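PDB 3BBZ: P protein from Mumps virus, which binds the viral nucleocapsid through this C-terminal domain and, as the phosphoprotein of the viral polymerase, probably serves in replication. Local coordinates for residues Val5-Thr8 and Lys9-Thr12; Asp13-Asn17 and Pro18-Gln22; Gln22-Glu25 and Gln26-Ala29; Ser32-Asp35 and Ala36-Ile40. The protein carries 1 engineered substitution. All coordinates share one frame; numbering follows the deposited sequence.

The chain is a compact bundle of three helices, and the contacts follow one another along it. Contact 1 lies in helix 3-14, contact 2 turns the chain into helix 18-29, contact 3 continues that helix, and contact 4 starts helix 34-47. Contacts 1 and 3 have centres about 10 Å apart and meet where Ile11 CD1 lies 3.8 Å from Phe24 CB. Contact 4 joins contact 3 through Leu28 CD1 and Leu37 CD2, 3.6 Å apart. Contact 2 reaches contact 3 through Val15 and Phe24. Contacts 2 and 4 do not touch; their centres are about 19 Å apart, on opposite sides of the chain's centre. Formic acid, probably from the crystallisation liquor, binds at contact 2.

Contact 1: residues Val5-Thr8 and Lys9-Thr12; sequences VMIT and KMIT
Ile7 and Ile11 form an i to i+4 pair within one alpha-helix, the first helix of a three-helix bundle. Successive turns are joined by backbone bonds. Lys9 N gives its hydrogen to Val5 O at 3.0 Å, and Met10 N does the same to Met6 O at 2.9 Å. The bond from Thr12 N to Thr8 O is practically straight, with 179° at the hydrogen. Ile7 and Ile11 make up the buried side. Ile7 CG2 and Ile11 CD1 are 4.3 Å apart. Ile11 CG1 sits beside its own backbone N (chi1 -65°), which brings its end back along the preceding turn, over Ile7 O. Both residues also pack on the other helices: Ile7 on Leu28 and Leu37, Ile11 on Phe24. The Met10 chain is extended beyond CG and touches Ile7 lightly, with SD 4.5 Å from Ile7 CG1. On the exposed side, Lys9 lays its aliphatic part past Val5, CD lying 4.3 Å from Val5 CG1. Thr8 OG1 is hydrogen-bonded back to Lys4 O. Thr8 O takes the bond from Thr12 N, a weak one from Ile11 N, and a third from a water at 3.2 Å, which is also hydrogen-bonded to Thr12 OG1, at 2.6 Å.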
ATOM      1  N   VAL A   5      -9.638  -0.465  -1.105  1.00  5.09           N
ATOM      2  CA  VAL A   5      -9.736  -1.678  -1.941  1.00  3.61           C
ATOM      3  C   VAL A   5      -8.697  -1.584  -3.041  1.00  3.31           C
ATOM      4  O   VAL A   5      -7.930  -2.514  -3.226  1.00  2.00           O
ATOM      5  CB  VAL A   5     -11.139  -1.866  -2.540  1.00  3.15           C
ATOM      6  CG1 VAL A   5     -11.236  -3.129  -3.440  1.00  2.41           C
ATOM      7  CG2 VAL A   5     -12.181  -1.887  -1.383  1.00  2.00           C
ATOM      8  N   MET A   6      -8.665  -0.437  -3.731  1.00  4.42           N
ATOM      9  CA  MET A   6      -7.698  -0.171  -4.797  1.00  4.43           C
ATOM     10  C   MET A   6      -6.264  -0.339  -4.324  1.00  3.20           C
ATOM     11  O   MET A   6      -5.478  -1.020  -4.986  1.00  2.98           O
ATOM     12  CB  MET A   6      -7.877   1.263  -5.342  1.00  6.22           C
ATOM     13  CG  MET A   6      -9.110   1.537  -6.194  1.00  8.41           C
ATOM     14  SD  MET A   6      -9.513   0.206  -7.354  1.00 19.19           S
ATOM     15  CE  MET A   6     -10.702  -0.795  -6.427  1.00 15.52           C
ATOM     16  N   ILE A   7      -5.906   0.284  -3.191  1.00  2.30           N
ATOM     17  CA  ILE A   7      -4.517   0.186  -2.652  1.00  2.00           C
ATOM     18  C   ILE A   7      -4.228  -1.214  -2.124  1.00  2.41           C
ATOM     19  O   ILE A   7      -3.098  -1.674  -2.274  1.00  2.95           O
ATOM     20  CB  ILE A   7      -4.164   1.300  -1.616  1.00  2.00           C
ATOM     21  CG1 ILE A   7      -4.427   2.706  -2.214  1.00  2.00           C
ATOM     22  CG2 ILE A   7      -2.690   1.193  -1.105  1.00  2.00           C
ATOM     23  CD1 ILE A   7      -4.608   3.820  -1.118  1.00  2.50           C
ATOM     24  N   THR A   8      -5.217  -1.929  -1.567  1.00  2.00           N
ATOM     25  CA  THR A   8      -4.971  -3.332  -1.210  1.00  3.51           C
ATOM     26  C   THR A   8      -4.622  -4.156  -2.457  1.00  4.52           C
ATOM     27  O   THR A   8      -3.729  -4.961  -2.399  1.00  4.19           O
ATOM     28  CB  THR A   8      -6.101  -4.001  -0.434  1.00  3.06           C
ATOM     29  OG1 THR A   8      -6.401  -3.206   0.704  1.00  6.09           O
ATOM     30  CG2 THR A   8      -5.711  -5.416   0.039  1.00  3.14           C
ATOM     31  N   LYS A   9      -5.307  -3.902  -3.582  1.00  4.97           N
ATOM     32  CA  LYS A   9      -4.997  -4.593  -4.835  1.00  5.06           C
ATOM     33  C   LYS A   9      -3.668  -4.172  -5.390  1.00  5.65           C
ATOM     34  O   LYS A   9      -2.952  -5.014  -5.961  1.00  5.44           O
ATOM     35  CB  LYS A   9      -6.109  -4.357  -5.865  1.00  5.56           C
ATOM     36  CG  LYS A   9      -7.475  -4.927  -5.386  1.00  3.66           C
ATOM     37  CD  LYS A   9      -8.564  -4.813  -6.366  1.00  5.78           C
ATOM     38  CE  LYS A   9      -8.323  -5.736  -7.605  1.00 11.31           C
ATOM     39  NZ  LYS A   9      -8.045  -7.165  -7.244  1.00 16.56           N
ATOM     40  N   MET A  10      -3.309  -2.898  -5.224  1.00  5.38           N
ATOM     41  CA  MET A  10      -1.956  -2.463  -5.588  1.00  7.95           C
ATOM     42  C   MET A  10      -0.872  -3.250  -4.896  1.00  5.52           C
ATOM     43  O   MET A  10       0.123  -3.608  -5.495  1.00  5.78           O
ATOM     44  CB  MET A  10      -1.717  -0.963  -5.364  1.00  7.54           C
ATOM     45  CG  MET A  10      -2.419  -0.083  -6.375  1.00  9.24           C
ATOM     46  SD  MET A  10      -2.136   1.623  -5.910  1.00 15.49           S
ATOM     47  CE  MET A  10      -3.425   2.436  -6.777  1.00 13.19           C
ATOM     48  N   ILE A  11      -1.064  -3.507  -3.624  1.00  5.94           N
ATOM     49  CA  ILE A  11      -0.061  -4.180  -2.830  1.00  5.51           C
ATOM     50  C   ILE A  11       0.068  -5.617  -3.318  1.00  7.21           C
ATOM     51  O   ILE A  11       1.169  -6.096  -3.594  1.00  8.46           O
ATOM     52  CB  ILE A  11      -0.437  -4.164  -1.313  1.00  4.78           C
ATOM     53  CG1 ILE A  11      -0.429  -2.740  -0.790  1.00  2.70           C
ATOM     54  CG2 ILE A  11       0.601  -5.017  -0.516  1.00  3.28           C
ATOM     55  CD1 ILE A  11      -1.228  -2.525   0.508  1.00  5.14           C
ATOM     56  N   THR A  12      -1.069  -6.310  -3.412  1.00  9.32           N
ATOM     57  CA  THR A  12      -1.134  -7.684  -3.943  1.00 10.52           C
ATOM     58  C   THR A  12      -0.411  -7.818  -5.306  1.00 11.48           C
ATOM     59  O   THR A  12       0.384  -8.753  -5.512  1.00 11.72           O
ATOM     60  CB  THR A  12      -2.615  -8.184  -3.947  1.00 11.06           C
ATOM     61  OG1 THR A  12      -3.074  -8.332  -2.586  1.00 13.52           O
ATOM     62  CG2 THR A  12      -2.793  -9.535  -4.645  1.00 11.04           C
TER
HETATM   63  O   HOH W   1      -2.184  -7.071  -0.504  1.00 15.90           O

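Contact 2: residues Asp13-Asn17 and Pro18-Gln22; sequences DSVAN and PQMKQ. Engineered in segment 13-17: Ser14 (natural residue Cys). With FMT (formic acid), chain E.
Asn17 and Met20 cross at about a right angle, with the amide oxygen of Asn17 set against the start of the Met20 side chain. Asn17 OD1 accepts from Met20 N at 2.9 Å, and the N-H comes in close to the line of the amide C=O bond. The same oxygen is 3.3 Å from Met20 CG. Asn17 CG stands opposite its backbone N (chi1 161°), and this turns the amide forward over the first turn of the helix. Val15 also crosses Met20 at about a right angle. Its CG1 methyl makes the touch, 3.5 Å from Met20 CB, and also lies against the backbone N of Lys21. Its other branch, CG2, faces Phe24. Val15 is thus buried in the corner between the two helices.

The corner is a short helix-to-helix link of the three-helix bundle. Helix 3-14 ends just before Val15, and Asn17 is the N-cap of helix 18-29. Pro18 follows the cap as the first helical residue and has no N-H to be satisfied. Lys21 N bonds to Asn17 O at 3.0 Å, so Asn17 holds the new turn through both its side chain and its backbone. Lys21 stretches back toward helix 3-14, its CD 3.8 Å from Val15 O.

A formic acid molecule binds at the backbone of the link. Asn17 N donates to its O1 at 2.9 Å, with 168° at the hydrogen. Ala16 N donates to its O2 at 2.9 Å and more weakly to O1.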
ATOM      1  N   ASP A  13      -0.615  -6.841  -6.195  1.00 12.24           N
ATOM      2  CA  ASP A  13      -0.093  -6.909  -7.556  1.00 14.16           C
ATOM      3  C   ASP A  13       1.384  -6.579  -7.668  1.00 16.05           C
ATOM      4  O   ASP A  13       2.064  -7.097  -8.556  1.00 15.72           O
ATOM      5  CB  ASP A  13      -0.851  -5.944  -8.474  1.00 13.91           C
ATOM      6  CG  ASP A  13      -2.201  -6.470  -8.881  1.00 16.79           C
ATOM      7  OD1 ASP A  13      -2.411  -7.696  -8.759  1.00 19.00           O
ATOM      8  OD2 ASP A  13      -3.052  -5.657  -9.347  1.00 20.30           O
ATOM      9  N   SER A  14       1.857  -5.696  -6.790  1.00 16.76           N
ATOM     10  CA  SER A  14       3.113  -5.049  -6.974  1.00 20.23           C
ATOM     11  C   SER A  14       4.150  -5.658  -6.036  1.00 21.02           C
ATOM     12  O   SER A  14       5.272  -5.934  -6.436  1.00 21.11           O
ATOM     13  CB  SER A  14       2.978  -3.526  -6.741  1.00 20.78           C
ATOM     14  OG  SER A  14       1.920  -2.904  -7.535  1.00 24.12           O
ATOM     15  N   VAL A  15       3.751  -5.846  -4.786  1.00 22.58           N
ATOM     16  CA  VAL A  15       4.633  -6.358  -3.725  1.00 23.49           C
ATOM     17  C   VAL A  15       4.582  -7.896  -3.669  1.00 23.88           C
ATOM     18  O   VAL A  15       3.562  -8.502  -3.271  1.00 24.35           O
ATOM     19  CB  VAL A  15       4.285  -5.704  -2.343  1.00 22.97           C
ATOM     20  CG1 VAL A  15       5.335  -6.037  -1.299  1.00 23.47           C
ATOM     21  CG2 VAL A  15       4.133  -4.169  -2.503  1.00 22.84           C
ATOM     22  N   ALA A  16       5.693  -8.509  -4.101  1.00 24.83           N
ATOM     23  CA  ALA A  16       5.853  -9.970  -4.137  1.00 24.48           C
ATOM     24  C   ALA A  16       6.434 -10.500  -2.835  1.00 23.89           C
ATOM     25  O   ALA A  16       6.135 -11.639  -2.453  1.00 25.26           O
ATOM     26  CB  ALA A  16       6.711 -10.412  -5.352  1.00 25.04           C
ATOM     27  N   ASN A  17       7.251  -9.689  -2.142  1.00 21.98           N
ATOM     28  CA  ASN A  17       7.863 -10.142  -0.890  1.00 18.43           C
ATOM     29  C   ASN A  17       6.841 -10.076   0.268  1.00 16.34           C
ATOM     30  O   ASN A  17       6.280  -8.999   0.564  1.00 15.42           O
ATOM     31  CB  ASN A  17       9.217  -9.433  -0.665  1.00 19.18           C
ATOM     32  CG  ASN A  17       9.713  -9.474   0.788  1.00 16.99           C
ATOM     33  OD1 ASN A  17       9.157  -8.845   1.651  1.00 14.16           O
ATOM     34  ND2 ASN A  17      10.801 -10.156   1.025  1.00 18.06           N
ATOM     35  N   PRO A  18       6.532 -11.249   0.858  1.00 14.51           N
ATOM     36  CA  PRO A  18       5.401 -11.380   1.788  1.00 12.79           C
ATOM     37  C   PRO A  18       5.529 -10.556   3.071  1.00 10.66           C
ATOM     38  O   PRO A  18       4.529 -10.094   3.585  1.00  8.28           O
ATOM     39  CB  PRO A  18       5.330 -12.884   2.051  1.00 12.61           C
ATOM     40  CG  PRO A  18       6.016 -13.486   0.834  1.00 14.51           C
ATOM     41  CD  PRO A  18       7.172 -12.560   0.638  1.00 14.81           C
ATOM     42  N   GLN A  19       6.748 -10.309   3.538  1.00  9.12           N
ATOM     43  CA  GLN A  19       6.913  -9.458   4.704  1.00  8.62           C
ATOM     44  C   GLN A  19       6.635  -7.988   4.355  1.00  6.95           C
ATOM     45  O   GLN A  19       5.996  -7.267   5.127  1.00  5.82           O
ATOM     46  CB  GLN A  19       8.300  -9.653   5.365  1.00  8.81           C
ATOM     47  CG  GLN A  19       8.429 -10.912   6.238  1.00 10.86           C
ATOM     48  CD  GLN A  19       9.788 -11.009   6.973  1.00 11.72           C
ATOM     49  OE1 GLN A  19      10.813 -10.565   6.479  1.00 12.51           O
ATOM     50  NE2 GLN A  19       9.779 -11.592   8.156  1.00 19.48           N
ATOM     51  N   MET A  20       7.073  -7.546   3.173  1.00  6.44           N
ATOM     52  CA  MET A  20       6.769  -6.165   2.731  1.00  6.38           C
ATOM     53  C   MET A  20       5.269  -5.990   2.534  1.00  5.30           C
ATOM     54  O   MET A  20       4.695  -4.932   2.845  1.00  5.40           O
ATOM     55  CB  MET A  20       7.518  -5.815   1.459  1.00  5.87           C
ATOM     56  CG  MET A  20       8.974  -5.503   1.653  1.00  6.93           C
ATOM     57  SD  MET A  20       9.733  -5.192   0.065  1.00  9.98           S
ATOM     58  CE  MET A  20       8.813  -3.767  -0.452  1.00  2.00           C
ATOM     59  N   LYS A  21       4.626  -7.065   2.096  1.00  5.58           N
ATOM     60  CA  LYS A  21       3.196  -7.074   1.790  1.00  6.30           C
ATOM     61  C   LYS A  21       2.420  -6.908   3.068  1.00  5.55           C
ATOM     62  O   LYS A  21       1.514  -6.090   3.104  1.00  5.50           O
ATOM     63  CB  LYS A  21       2.818  -8.379   1.062  1.00  6.66           C
ATOM     64  CG  LYS A  21       1.360  -8.539   0.590  0.50  6.12           C
ATOM     65  CD  LYS A  21       1.273  -9.683  -0.446  0.50  6.04           C
ATOM     66  CE  LYS A  21      -0.071 -10.374  -0.435  0.50  8.90           C
ATOM     67  NZ  LYS A  21      -0.038 -11.709  -1.140  0.50  9.82           N
ATOM     68  N   GLN A  22       2.794  -7.662   4.118  1.00  6.83           N
ATOM     69  CA  GLN A  22       2.138  -7.590   5.466  1.00  7.17           C
ATOM     70  C   GLN A  22       2.316  -6.229   6.098  1.00  5.38           C
ATOM     71  O   GLN A  22       1.396  -5.763   6.750  1.00  3.91           O
ATOM     72  CB  GLN A  22       2.678  -8.615   6.496  1.00  7.11           C
ATOM     73  CG  GLN A  22       2.736 -10.125   6.053  1.00 11.60           C
ATOM     74  CD  GLN A  22       3.857 -10.945   6.788  1.00 12.86           C
ATOM     75  OE1 GLN A  22       4.436 -10.494   7.818  1.00 20.65           O
ATOM     76  NE2 GLN A  22       4.202 -12.122   6.227  1.00 17.56           N
TER
HETATM   77  C   FMT E   4       8.253  -6.615  -4.454  1.00 36.99           C
HETATM   78  O1  FMT E   4       8.111  -7.153  -3.350  1.00 36.92           O
HETATM   79  O2  FMT E   4       7.838  -7.095  -5.510  1.00 36.38           O

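Contact 3: residues Gln22-Glu25 and Gln26-Ala29; sequences QAFE and QRLA
Gln22 to Ala29 is regular alpha-helix, with Gln26, Arg27, Leu28 and Ala29 each donating a backbone N-H to the carbonyl four residues earlier. Two of the bonds are short, 2.7 Å between Leu28 N and Phe24 O and 2.8 Å between Arg27 N and Ala23 O. This is the middle helix of the three-helix bundle. Its side-chain pair is Phe24 with Arg27. The two side chains run alongside each other in the same direction, the ring and guanidinium planes only 20° apart. Arg27 NH1 approaches Phe24 CE2 obliquely, at 3.8 Å. Arg27 runs extended from CG to NE, with CG opposite the backbone N (chi1 -158°), and this carries the guanidinium out as far as the outer end of the ring, by CE2. Its NH1 is held by a salt bridge to Asp43 on helix 34-47, which probably fixes the guanidinium beside Phe24. Phe24 itself is buried against Ile44 and Ser47, and Leu28, one turn on, packs on Thr8. On the outer side, Gln26 CG stands beside its own backbone N (chi1 -75°), which leaves it 3.3 Å from Gln22 O, the carbonyl oxygen that also receives the hydrogen of Gln26 N at 2.9 Å.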
ATOM      1  N   GLN A  22       2.794  -7.662   4.118  1.00  6.83           N
ATOM      2  CA  GLN A  22       2.138  -7.590   5.466  1.00  7.17           C
ATOM      3  C   GLN A  22       2.316  -6.229   6.098  1.00  5.38           C
ATOM      4  O   GLN A  22       1.396  -5.763   6.750  1.00  3.91           O
ATOM      5  CB  GLN A  22       2.678  -8.615   6.496  1.00  7.11           C
ATOM      6  CG  GLN A  22       2.736 -10.125   6.053  1.00 11.60           C
ATOM      7  CD  GLN A  22       3.857 -10.945   6.788  1.00 12.86           C
ATOM      8  OE1 GLN A  22       4.436 -10.494   7.818  1.00 20.65           O
ATOM      9  NE2 GLN A  22       4.202 -12.122   6.227  1.00 17.56           N
ATOM     10  N   ALA A  23       3.507  -5.620   5.934  1.00  3.75           N
ATOM     11  CA  ALA A  23       3.793  -4.278   6.494  1.00  3.31           C
ATOM     12  C   ALA A  23       2.983  -3.186   5.828  1.00  2.94           C
ATOM     13  O   ALA A  23       2.428  -2.334   6.522  1.00  2.01           O
ATOM     14  CB  ALA A  23       5.308  -3.944   6.428  1.00  3.18           C
ATOM     15  N   PHE A  24       2.867  -3.242   4.484  1.00  2.93           N
ATOM     16  CA  PHE A  24       2.046  -2.278   3.730  1.00  2.96           C
ATOM     17  C   PHE A  24       0.565  -2.384   4.108  1.00  3.56           C
ATOM     18  O   PHE A  24      -0.143  -1.365   4.253  1.00  3.36           O
ATOM     19  CB  PHE A  24       2.198  -2.498   2.222  1.00  3.01           C
ATOM     20  CG  PHE A  24       3.256  -1.648   1.574  1.00  2.00           C
ATOM     21  CD1 PHE A  24       4.214  -2.220   0.723  1.00  4.05           C
ATOM     22  CD2 PHE A  24       3.308  -0.294   1.790  1.00  3.73           C
ATOM     23  CE1 PHE A  24       5.217  -1.416   0.090  1.00  2.00           C
ATOM     24  CE2 PHE A  24       4.315   0.513   1.189  1.00  2.98           C
ATOM     25  CZ  PHE A  24       5.249  -0.058   0.330  1.00  2.00           C
ATOM     26  N   GLU A  25       0.105  -3.617   4.323  1.00  4.57           N
ATOM     27  CA  GLU A  25      -1.301  -3.860   4.665  1.00  4.67           C
ATOM     28  C   GLU A  25      -1.568  -3.405   6.104  1.00  5.22           C
ATOM     29  O   GLU A  25      -2.642  -2.880   6.405  1.00  4.72           O
ATOM     30  CB  GLU A  25      -1.627  -5.343   4.529  1.00  5.32           C
ATOM     31  CG  GLU A  25      -1.787  -5.871   3.098  1.00  6.12           C
ATOM     32  CD  GLU A  25      -1.928  -7.409   3.047  1.00  8.81           C
ATOM     33  OE1 GLU A  25      -1.852  -8.078   4.130  1.00  8.95           O
ATOM     34  OE2 GLU A  25      -2.162  -7.942   1.922  1.00 14.55           O
ATOM     35  N   GLN A  26      -0.594  -3.601   7.003  1.00  3.93           N
ATOM     36  CA  GLN A  26      -0.688  -3.008   8.340  1.00  4.72           C
ATOM     37  C   GLN A  26      -0.727  -1.496   8.231  1.00  5.31           C
ATOM     38  O   GLN A  26      -1.533  -0.885   8.869  1.00  6.08           O
ATOM     39  CB  GLN A  26       0.472  -3.450   9.233  1.00  2.78           C
ATOM     40  CG  GLN A  26       0.360  -4.904   9.746  1.00  7.32           C
ATOM     41  CD  GLN A  26      -0.190  -5.004  11.177  1.00  9.04           C
ATOM     42  OE1 GLN A  26      -0.735  -4.038  11.692  1.00  8.25           O
ATOM     43  NE2 GLN A  26      -0.056  -6.193  11.806  1.00  6.42           N
ATOM     44  N   ARG A  27       0.165  -0.907   7.426  1.00  6.17           N
ATOM     45  CA  ARG A  27       0.157   0.536   7.143  1.00  7.66           C
ATOM     46  C   ARG A  27      -1.181   1.038   6.591  1.00  6.77           C
ATOM     47  O   ARG A  27      -1.744   2.026   7.062  1.00  6.83           O
ATOM     48  CB  ARG A  27       1.314   0.875   6.189  1.00  7.72           C
ATOM     49  CG  ARG A  27       1.755   2.331   6.207  1.00 11.74           C
ATOM     50  CD  ARG A  27       3.149   2.553   5.578  1.00 11.28           C
ATOM     51  NE  ARG A  27       3.304   3.971   5.204  1.00 18.05           N
ATOM     52  CZ  ARG A  27       4.041   4.420   4.175  1.00 20.64           C
ATOM     53  NH1 ARG A  27       4.723   3.585   3.400  1.00 19.79           N
ATOM     54  NH2 ARG A  27       4.107   5.727   3.923  1.00 22.57           N
ATOM     55  N   LEU A  28      -1.719   0.332   5.598  1.00  6.77           N
ATOM     56  CA  LEU A  28      -2.943   0.741   4.974  1.00  5.37           C
ATOM     57  C   LEU A  28      -4.132   0.646   5.923  1.00  6.23           C
ATOM     58  O   LEU A  28      -4.970   1.551   5.945  1.00  4.75           O
ATOM     59  CB  LEU A  28      -3.201  -0.075   3.716  1.00  5.81           C
ATOM     60  CG  LEU A  28      -4.423   0.255   2.848  1.00  6.33           C
ATOM     61  CD1 LEU A  28      -4.396   1.696   2.361  1.00  7.28           C
ATOM     62  CD2 LEU A  28      -4.526  -0.733   1.660  1.00  2.74           C
ATOM     63  N   ALA A  29      -4.171  -0.416   6.724  1.00  5.86           N
ATOM     64  CA  ALA A  29      -5.280  -0.632   7.654  1.00  6.92           C
ATOM     65  C   ALA A  29      -5.382   0.491   8.718  1.00  7.77           C
ATOM     66  O   ALA A  29      -6.465   0.751   9.243  1.00  8.11           O
ATOM     67  CB  ALA A  29      -5.157  -1.988   8.312  1.00  6.43           C
TER

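Contact 4: residues Ser32-Asp35 and Ala36-Ile40; sequences STED and ALNDI
Thr33 sets its hydroxyl over Ala36, with OG1 3.5 Å from Ala36 CB. OG1 also takes a weak hydrogen bond from Ala36 N, 3.4 Å long though fairly straight at 163°. The hydroxyl stands between the backbone N and the carbonyl carbon (chi1 62°), and from there it faces Ala36 N, in the first turn of the helix. Thr33 O receives Leu37 N at 3.0 Å. The next turn is closed by Asn38 N donating to Glu34 O and Asp39 N donating to Asp35 O.

These bonds begin helix 34-47, the last helix of the three-helix bundle, and Thr33 is its N-cap. Leu37 is buried and ties this end to the core. Its CG passes 3.3 Å from Thr33 O, and beyond the helix the side chain packs on Gln3. Ala36 and Ile40 pack on Ala31 in the preceding loop.

The outer face is polar. Glu34 and Asn38 cross at a slant, one turn apart, their carboxylate and amide planes 76° from each other. Glu34 OE2 comes only to 3.8 Å from Asn38 ND2. Asn38 ND2 donates instead to a water at 2.6 Å. That water in turn gives a weak hydrogen bond to Asp35 OD1, linking the amide to the carboxylate. Asp35 and Asp39 point much the same way, one turn apart, with OD1 of Asp35 6.6 Å from OD1 of Asp39, too far for their like charges to be in contact. Asp39 OD1 has a long, weak ion pair with Arg42.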
ATOM      1  N   SER A  32      -6.250   6.588   7.011  1.00 10.91           N
ATOM      2  CA  SER A  32      -7.505   6.834   6.363  1.00 12.22           C
ATOM      3  C   SER A  32      -7.582   8.173   5.640  1.00 11.93           C
ATOM      4  O   SER A  32      -8.505   8.378   4.843  1.00 13.98           O
ATOM      5  CB  SER A  32      -8.632   6.737   7.386  1.00 13.04           C
ATOM      6  OG  SER A  32      -8.434   7.682   8.438  1.00 16.53           O
ATOM      7  N   THR A  33      -6.648   9.083   5.893  1.00  9.96           N
ATOM      8  CA  THR A  33      -6.758  10.418   5.295  1.00  8.24           C
ATOM      9  C   THR A  33      -6.102  10.401   3.921  1.00  7.78           C
ATOM     10  O   THR A  33      -5.255   9.544   3.659  1.00  4.84           O
ATOM     11  CB  THR A  33      -6.065  11.481   6.162  1.00  8.66           C
ATOM     12  OG1 THR A  33      -4.674  11.166   6.256  1.00  6.81           O
ATOM     13  CG2 THR A  33      -6.677  11.506   7.545  1.00  6.22           C
ATOM     14  N   GLU A  34      -6.460  11.376   3.080  1.00  7.43           N
ATOM     15  CA  GLU A  34      -6.001  11.421   1.699  1.00  8.04           C
ATOM     16  C   GLU A  34      -4.474  11.557   1.661  1.00  7.13           C
ATOM     17  O   GLU A  34      -3.820  10.886   0.844  1.00  6.98           O
ATOM     18  CB  GLU A  34      -6.716  12.524   0.887  1.00  8.01           C
ATOM     19  CG  GLU A  34      -6.247  12.572  -0.607  0.50  9.65           C
ATOM     20  CD  GLU A  34      -6.617  13.872  -1.352  0.50 10.40           C
ATOM     21  OE1 GLU A  34      -7.660  14.478  -1.032  0.50 13.03           O
ATOM     22  OE2 GLU A  34      -5.872  14.271  -2.283  0.50 14.20           O
ATOM     23  N   ASP A  35      -3.925  12.376   2.573  1.00  7.56           N
ATOM     24  CA  ASP A  35      -2.487  12.573   2.757  1.00  7.98           C
ATOM     25  C   ASP A  35      -1.744  11.269   3.045  1.00  7.99           C
ATOM     26  O   ASP A  35      -0.777  10.963   2.359  1.00  9.16           O
ATOM     27  CB  ASP A  35      -2.180  13.602   3.885  1.00  9.36           C
ATOM     28  CG  ASP A  35      -2.290  15.081   3.402  0.50  9.85           C
ATOM     29  OD1 ASP A  35      -2.729  15.306   2.259  0.50 10.34           O
ATOM     30  OD2 ASP A  35      -1.956  16.018   4.176  0.50 11.31           O
ATOM     31  N   ALA A  36      -2.210  10.505   4.038  1.00  6.13           N
ATOM     32  CA  ALA A  36      -1.608   9.227   4.415  1.00  5.25           C
ATOM     33  C   ALA A  36      -1.688   8.196   3.313  1.00  5.25           C
ATOM     34  O   ALA A  36      -0.732   7.436   3.104  1.00  5.53           O
ATOM     35  CB  ALA A  36      -2.277   8.675   5.649  1.00  5.08           C
ATOM     36  N   LEU A  37      -2.828   8.154   2.627  1.00  4.67           N
ATOM     37  CA  LEU A  37      -3.026   7.199   1.547  1.00  5.33           C
ATOM     38  C   LEU A  37      -2.113   7.492   0.351  1.00  4.90           C
ATOM     39  O   LEU A  37      -1.527   6.553  -0.197  1.00  5.44           O
ATOM     40  CB  LEU A  37      -4.492   7.078   1.173  1.00  5.69           C
ATOM     41  CG  LEU A  37      -5.487   6.553   2.250  1.00  6.71           C
ATOM     42  CD1 LEU A  37      -6.892   6.454   1.650  1.00  8.63           C
ATOM     43  CD2 LEU A  37      -5.114   5.217   2.837  1.00  6.19           C
ATOM     44  N   ASN A  38      -1.909   8.775   0.021  1.00  3.02           N
ATOM     45  CA  ASN A  38      -1.000   9.172  -1.060  1.00  3.08           C
ATOM     46  C   ASN A  38       0.444   8.744  -0.770  1.00  2.84           C
ATOM     47  O   ASN A  38       1.159   8.271  -1.665  1.00  3.63           O
ATOM     48  CB  ASN A  38      -1.031  10.685  -1.286  1.00  2.15           C
ATOM     49  CG  ASN A  38      -2.303  11.148  -2.025  1.00  5.05           C
ATOM     50  OD1 ASN A  38      -3.046  10.340  -2.551  1.00  8.58           O
ATOM     51  ND2 ASN A  38      -2.541  12.445  -2.051  1.00  4.01           N
ATOM     52  N   ASP A  39       0.843   8.892   0.489  1.00  3.72           N
ATOM     53  CA  ASP A  39       2.180   8.508   0.946  1.00  4.48           C
ATOM     54  C   ASP A  39       2.389   6.983   0.864  1.00  4.33           C
ATOM     55  O   ASP A  39       3.439   6.519   0.428  1.00  4.87           O
ATOM     56  CB  ASP A  39       2.399   8.978   2.365  1.00  5.96           C
ATOM     57  CG  ASP A  39       2.576  10.495   2.486  1.00  9.26           C
ATOM     58  OD1 ASP A  39       2.483  11.254   1.473  1.00 12.10           O
ATOM     59  OD2 ASP A  39       2.784  10.899   3.654  1.00 14.60           O
ATOM     60  N   ILE A  40       1.372   6.210   1.223  1.00  3.65           N
ATOM     61  CA  ILE A  40       1.426   4.757   1.039  1.00  3.67           C
ATOM     62  C   ILE A  40       1.512   4.371  -0.442  1.00  3.29           C
ATOM     63  O   ILE A  40       2.381   3.612  -0.830  1.00  3.39           O
ATOM     64  CB  ILE A  40       0.221   4.062   1.731  1.00  3.05           C
ATOM     65  CG1 ILE A  40       0.292   4.317   3.223  1.00  4.11           C
ATOM     66  CG2 ILE A  40       0.278   2.530   1.510  1.00  2.00           C
ATOM     67  CD1 ILE A  40      -1.021   3.952   4.013  1.00  4.78           C
TER
HETATM   68  O   HOH W   2      -1.364  14.244  -0.616  1.00 13.69           O